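Local coordinates for PbSGBP-B lipoprotein (Prevotella bryantii B14, PDB 6D2Y) that probably binds plant polysaccharide at the cell surface as a surface glycan-binding lipoprotein of a polysaccharide utilization locus, at residues E277-Y282 with N425-K430; G328-I333 with A372-W377. All coordinates share one frame; numbering follows the deposited sequence.

Contact 1 of 2, residues E277-Y282 with N425-K430; sequences EFSFEY and NIFLIK
Asn425 lays its amide against the stem of Glu281: Asn425 OD1 stands 3.5 Å from Glu281 CB, and the amide and carboxylate planes differ by only 22°. The polar ends are engaged by other residues: Asn425 OD1 accepts a hydrogen bond from the indole N-H of Trp283. The carboxylate of Glu281 takes one from Ser279 OG on OE2, 2.8 Å away on the anti side and 26° out of the plane, and has further partners in His243 and the backbone N of Trp242.

At Ile426 the two backbones exchange a pair of hydrogen bonds, Phe280 N to Ile426 O and Ile426 N to Phe280 O, each 2.8 Å. On the same face of the sheet, Ile426 CG1 comes up to the edge of the Phe280 ring at CD1. This is an antiparallel ladder at the edge of a four-stranded sheet, one layer of the beta sandwich; the side carrying Phe280 and Ile426 is turned to strand 258-261 of the facing sheet, Phe280 on Met259 and Ile426 on Ile261. The magnesium ion, bound by Asp225, Asp227, Ser255, Asn257 and Asp452, is about 12 Å from the Phe280 side chain.

Phe427 belongs to the other face, together with Ser279 and Glu281. Its CG is anti to the backbone N (chi1 -160°), and Ser279 CB sits over one face of the ring, 4.0 Å from the centroid, in a CH-pi contact. Ile429 CG2 covers the opposite face toward the rim, while Phe278 O approaches the ring edge, 3.1 Å from Phe427 CD1.

Leu428 donates its N-H to that same carbonyl, Phe278 O, across 3.0 Å. Beside this bond the side chains touch at their roots, Leu428 CB to Phe278 CB 3.6 Å, and both also rest on Ile261.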
# COMPACT_ATOMS: atom_id res chain seq x y z
N GLU A 277 26.67 2.87 11.88
CA GLU A 277 25.71 3.21 12.92
C GLU A 277 24.27 3.10 12.44
O GLU A 277 23.36 2.98 13.26
CB GLU A 277 25.96 4.63 13.44
CG GLU A 277 27.18 4.77 14.33
CD GLU A 277 26.93 4.28 15.74
OE1 GLU A 277 25.77 4.35 16.20
OE2 GLU A 277 27.89 3.82 16.40
N PHE A 278 24.05 3.13 11.12
CA PHE A 278 22.71 3.04 10.54
C PHE A 278 22.53 1.74 9.76
O PHE A 278 21.94 1.73 8.68
CB PHE A 278 22.42 4.24 9.65
CG PHE A 278 22.97 5.54 10.18
CD1 PHE A 278 22.32 6.19 11.22
CD2 PHE A 278 24.10 6.12 9.64
CE1 PHE A 278 22.80 7.39 11.72
CE2 PHE A 278 24.59 7.32 10.13
CZ PHE A 278 23.94 7.95 11.17
N SER A 279 23.05 0.64 10.29
CA SER A 279 22.94 -0.67 9.65
C SER A 279 22.36 -1.67 10.64
O SER A 279 22.94 -1.89 11.70
CB SER A 279 24.30 -1.15 9.14
OG SER A 279 24.21 -2.47 8.64
N PHE A 280 21.22 -2.25 10.29
CA PHE A 280 20.69 -3.41 10.99
C PHE A 280 20.94 -4.64 10.12
O PHE A 280 20.66 -4.63 8.92
CB PHE A 280 19.19 -3.27 11.28
CG PHE A 280 18.54 -4.54 11.73
CD1 PHE A 280 17.78 -5.30 10.85
CD2 PHE A 280 18.70 -5.00 13.03
CE1 PHE A 280 17.18 -6.48 11.26
CE2 PHE A 280 18.10 -6.18 13.45
CZ PHE A 280 17.34 -6.92 12.56
N GLU A 281 21.48 -5.69 10.73
CA GLU A 281 21.89 -6.88 9.99
C GLU A 281 21.38 -8.13 10.69
O GLU A 281 21.73 -8.38 11.85
CB GLU A 281 23.42 -6.94 9.85
CG GLU A 281 24.04 -5.67 9.28
CD GLU A 281 25.43 -5.39 9.83
OE1 GLU A 281 25.92 -6.17 10.67
OE2 GLU A 281 26.04 -4.38 9.42
N TYR A 282 20.54 -8.90 10.00
CA TYR A 282 20.18 -10.25 10.42
C TYR A 282 20.71 -11.23 9.39
O TYR A 282 20.18 -11.32 8.28
CB TYR A 282 18.67 -10.42 10.59
CG TYR A 282 18.30 -11.84 10.96
CD1 TYR A 282 18.32 -12.26 12.28
CD2 TYR A 282 17.96 -12.77 9.98
CE1 TYR A 282 18.01 -13.56 12.62
CE2 TYR A 282 17.65 -14.08 10.32
CZ TYR A 282 17.67 -14.47 11.64
OH TYR A 282 17.35 -15.76 11.98
N ASN A 425 19.26 -7.08 5.46
CA ASN A 425 20.01 -5.91 5.87
C ASN A 425 19.15 -4.67 5.66
O ASN A 425 18.46 -4.54 4.65
CB ASN A 425 21.31 -5.77 5.06
CG ASN A 425 22.48 -6.45 5.73
OD1 ASN A 425 22.31 -7.37 6.53
ND2 ASN A 425 23.69 -6.00 5.41
N ILE A 426 19.20 -3.76 6.64
CA ILE A 426 18.59 -2.44 6.52
C ILE A 426 19.71 -1.43 6.76
O ILE A 426 20.24 -1.33 7.87
CB ILE A 426 17.44 -2.23 7.52
CG1 ILE A 426 16.42 -3.37 7.39
CG2 ILE A 426 16.78 -0.88 7.29
CD1 ILE A 426 15.04 -3.03 7.89
N PHE A 427 20.07 -0.69 5.71
CA PHE A 427 21.23 0.19 5.73
C PHE A 427 20.83 1.55 5.17
O PHE A 427 20.41 1.64 4.01
CB PHE A 427 22.38 -0.41 4.93
CG PHE A 427 23.73 0.16 5.28
CD1 PHE A 427 23.87 1.12 6.27
CD2 PHE A 427 24.87 -0.26 4.60
CE1 PHE A 427 25.11 1.64 6.58
CE2 PHE A 427 26.11 0.26 4.91
CZ PHE A 427 26.23 1.21 5.90
N LEU A 428 20.97 2.59 5.98
CA LEU A 428 20.77 3.97 5.55
C LEU A 428 22.07 4.45 4.92
O LEU A 428 23.01 4.83 5.62
CB LEU A 428 20.38 4.85 6.73
CG LEU A 428 18.92 5.05 7.11
CD1 LEU A 428 18.15 3.75 7.12
CD2 LEU A 428 18.87 5.71 8.48
N ILE A 429 22.13 4.45 3.59
CA ILE A 429 23.37 4.79 2.90
C ILE A 429 23.05 5.17 1.47
O ILE A 429 22.15 4.59 0.84
CB ILE A 429 24.39 3.63 2.98
CG1 ILE A 429 25.71 4.01 2.30
CG2 ILE A 429 23.81 2.37 2.35
CD1 ILE A 429 26.77 2.95 2.41
N LYS A 430 23.78 6.15 0.95
CA LYS A 430 23.77 6.48 -0.47
C LYS A 430 24.99 5.82 -1.11
O LYS A 430 26.13 6.18 -0.81
CB LYS A 430 23.79 7.99 -0.68
CG LYS A 430 23.96 8.40 -2.14
CD LYS A 430 24.72 9.71 -2.27
CE LYS A 430 24.68 10.22 -3.69
NZ LYS A 430 24.55 11.70 -3.77

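Contact 2 of 2, residues G328-I333 with A372-W377; sequences GPMQII and AIYMPW
Met330 and Tyr374 hold each other by two backbone hydrogen bonds, Met330 N to Tyr374 O at 2.9 Å and Tyr374 N to Met330 O at 2.8 Å. One pair further along, Ile332 N gives a 2.7 Å bond to Ala372 O; the return bond from Ala372 N to Ile332 O is longer, 3.2 Å, and more bent. These are the two hydrogen-bonded pairs of a short antiparallel ladder, with Gln331 and Ile373 as the non-hydrogen-bonded pair between them.

Gln331 and Ile373 run side by side in the same direction, and Ile373 CD1 reaches the amide carbon CD of Gln331. The amide itself is held from outside the ladder, OE1 by Arg371 and NE2 by the carbonyl of Ile429. On this face Ile373 also presses CG2 against Pro329 CB, a tight 3.5 Å. Met375, a selenomethionine, lies alongside the same proline and brings its methyl, Met375 CE, to 3.7 Å from Pro329 CG.

Trp377 closes the end of the contact. Its CG lies between the backbone N and the carbonyl carbon (chi1 52°), and the indole's CZ2 edge meets the start of the other strand: Pro329 N is in the ring plane, 3.6 Å from Trp377 CZ2, and Pro329 CG packs on the same atom. Met375 CB covers one indole face, and Trp325 adds an edge-to-face ring contact.

On the other face, the selenium of Met330, SE, comes to the edge of the Tyr374 ring, which has Pro376 CD centred over one side. That face looks into the sandwich: Ile332, Ala372 and Tyr374 pack on strand 393-398, Met330 and Ile332 on strand 311-318. Strand 372-374 is outermost in its sheet, and strand 330-335 has strand 423-428 as its other neighbour.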
# COMPACT_ATOMS: atom_id res chain seq x y z
N GLY A 328 20.40 10.05 3.38
CA GLY A 328 20.77 8.66 3.43
C GLY A 328 19.61 7.74 3.15
O GLY A 328 18.78 7.45 4.01
N PRO A 329 19.53 7.27 1.91
CA PRO A 329 18.41 6.41 1.52
C PRO A 329 18.46 5.08 2.24
O PRO A 329 19.53 4.49 2.43
CB PRO A 329 18.60 6.25 0.01
CG PRO A 329 19.56 7.33 -0.41
CD PRO A 329 20.45 7.53 0.78
N MSE A 330 17.31 4.53 2.54
CA MSE A 330 17.22 3.29 3.22
C MSE A 330 17.20 2.16 2.30
O MSE A 330 16.22 1.89 1.69
CB MSE A 330 15.92 3.28 4.00
CG MSE A 330 15.78 2.07 4.90
SE MSE A 330 14.14 1.78 5.86
CE MSE A 330 14.23 3.14 7.17
N GLN A 331 18.28 1.43 2.24
CA GLN A 331 18.39 0.27 1.38
C GLN A 331 18.02 -0.97 2.18
O GLN A 331 18.67 -1.28 3.19
CB GLN A 331 19.80 0.15 0.79
CG GLN A 331 20.28 1.45 0.16
CD GLN A 331 21.37 1.25 -0.88
OE1 GLN A 331 21.56 0.15 -1.40
NE2 GLN A 331 22.09 2.32 -1.19
N ILE A 332 16.96 -1.65 1.77
CA ILE A 332 16.50 -2.87 2.41
C ILE A 332 16.89 -4.03 1.50
O ILE A 332 16.31 -4.21 0.42
CB ILE A 332 14.99 -2.83 2.67
CG1 ILE A 332 14.62 -1.55 3.42
CG2 ILE A 332 14.54 -4.06 3.45
CD1 ILE A 332 13.14 -1.22 3.39
N ILE A 333 17.88 -4.82 1.92
CA ILE A 333 18.50 -5.83 1.07
C ILE A 333 18.23 -7.21 1.64
O ILE A 333 18.64 -7.52 2.77
CB ILE A 333 20.01 -5.60 0.92
CG1 ILE A 333 20.34 -4.11 0.76
CG2 ILE A 333 20.55 -6.39 -0.26
CD1 ILE A 333 20.94 -3.49 1.99
N ALA A 372 15.35 -2.85 -2.28
CA ALA A 372 14.47 -1.70 -2.18
C ALA A 372 15.18 -0.53 -1.52
O ALA A 372 15.97 -0.72 -0.58
CB ALA A 372 13.21 -2.06 -1.39
N ILE A 373 14.92 0.67 -2.02
CA ILE A 373 15.52 1.89 -1.49
C ILE A 373 14.38 2.85 -1.14
O ILE A 373 13.73 3.40 -2.04
CB ILE A 373 16.51 2.53 -2.48
CG1 ILE A 373 17.40 1.45 -3.10
CG2 ILE A 373 17.35 3.57 -1.77
CD1 ILE A 373 18.64 1.99 -3.78
N TYR A 374 14.16 3.05 0.15
CA TYR A 374 13.07 3.87 0.66
C TYR A 374 13.62 5.23 1.09
O TYR A 374 14.58 5.30 1.87
CB TYR A 374 12.37 3.18 1.83
CG TYR A 374 11.22 3.95 2.45
CD1 TYR A 374 10.15 4.38 1.68
CD2 TYR A 374 11.20 4.23 3.80
CE1 TYR A 374 9.09 5.07 2.24
CE2 TYR A 374 10.15 4.92 4.38
CZ TYR A 374 9.11 5.34 3.60
OH TYR A 374 8.06 6.03 4.18
N MSE A 375 13.02 6.30 0.58
CA MSE A 375 13.51 7.63 0.87
C MSE A 375 12.39 8.67 0.85
O MSE A 375 12.31 9.48 -0.08
CB MSE A 375 14.59 8.06 -0.14
CG MSE A 375 14.28 7.73 -1.60
SE MSE A 375 15.84 7.46 -2.73
CE MSE A 375 16.82 9.04 -2.17
N PRO A 376 11.53 8.68 1.87
CA PRO A 376 10.44 9.67 1.91
C PRO A 376 10.93 11.09 2.11
O PRO A 376 10.14 12.03 1.91
CB PRO A 376 9.58 9.20 3.08
CG PRO A 376 10.54 8.49 3.98
CD PRO A 376 11.55 7.83 3.08
N TRP A 377 12.19 11.28 2.51
CA TRP A 377 12.74 12.63 2.64
C TRP A 377 13.03 13.27 1.29
O TRP A 377 13.32 14.47 1.24
CB TRP A 377 14.01 12.59 3.49
CG TRP A 377 15.03 11.58 3.04
CD1 TRP A 377 15.20 10.32 3.53
CD2 TRP A 377 16.04 11.76 2.04
NE1 TRP A 377 16.24 9.70 2.89
CE2 TRP A 377 16.77 10.56 1.97
CE3 TRP A 377 16.38 12.82 1.19
CZ2 TRP A 377 17.83 10.39 1.08
CZ3 TRP A 377 17.44 12.65 0.31
CH2 TRP A 377 18.15 11.44 0.26

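In the fold
Coming from the N terminus, the chain first builds several other beta sheets. All four segments lie within the range assigned to the xyloglucan-binding family, consistent with a role in glycan binding. Residues 277-282 supply one outermost strand of a four-stranded antiparallel sheet. The chain then moves on to 328-333, an inner strand, and contact 2 closes a loop of 38 residues when 372-377 returns as the opposite outermost strand. Contact 1 closes later, with 425-430, around a loop of 142 residues in which contact 2 is nested. The last segment fits between 277-282 and 328-333: Phe427 O to Gln331 N and Asn425 N to Ile333 O, both 2.8 Å, are probable hydrogen bonds uniting the two ladders.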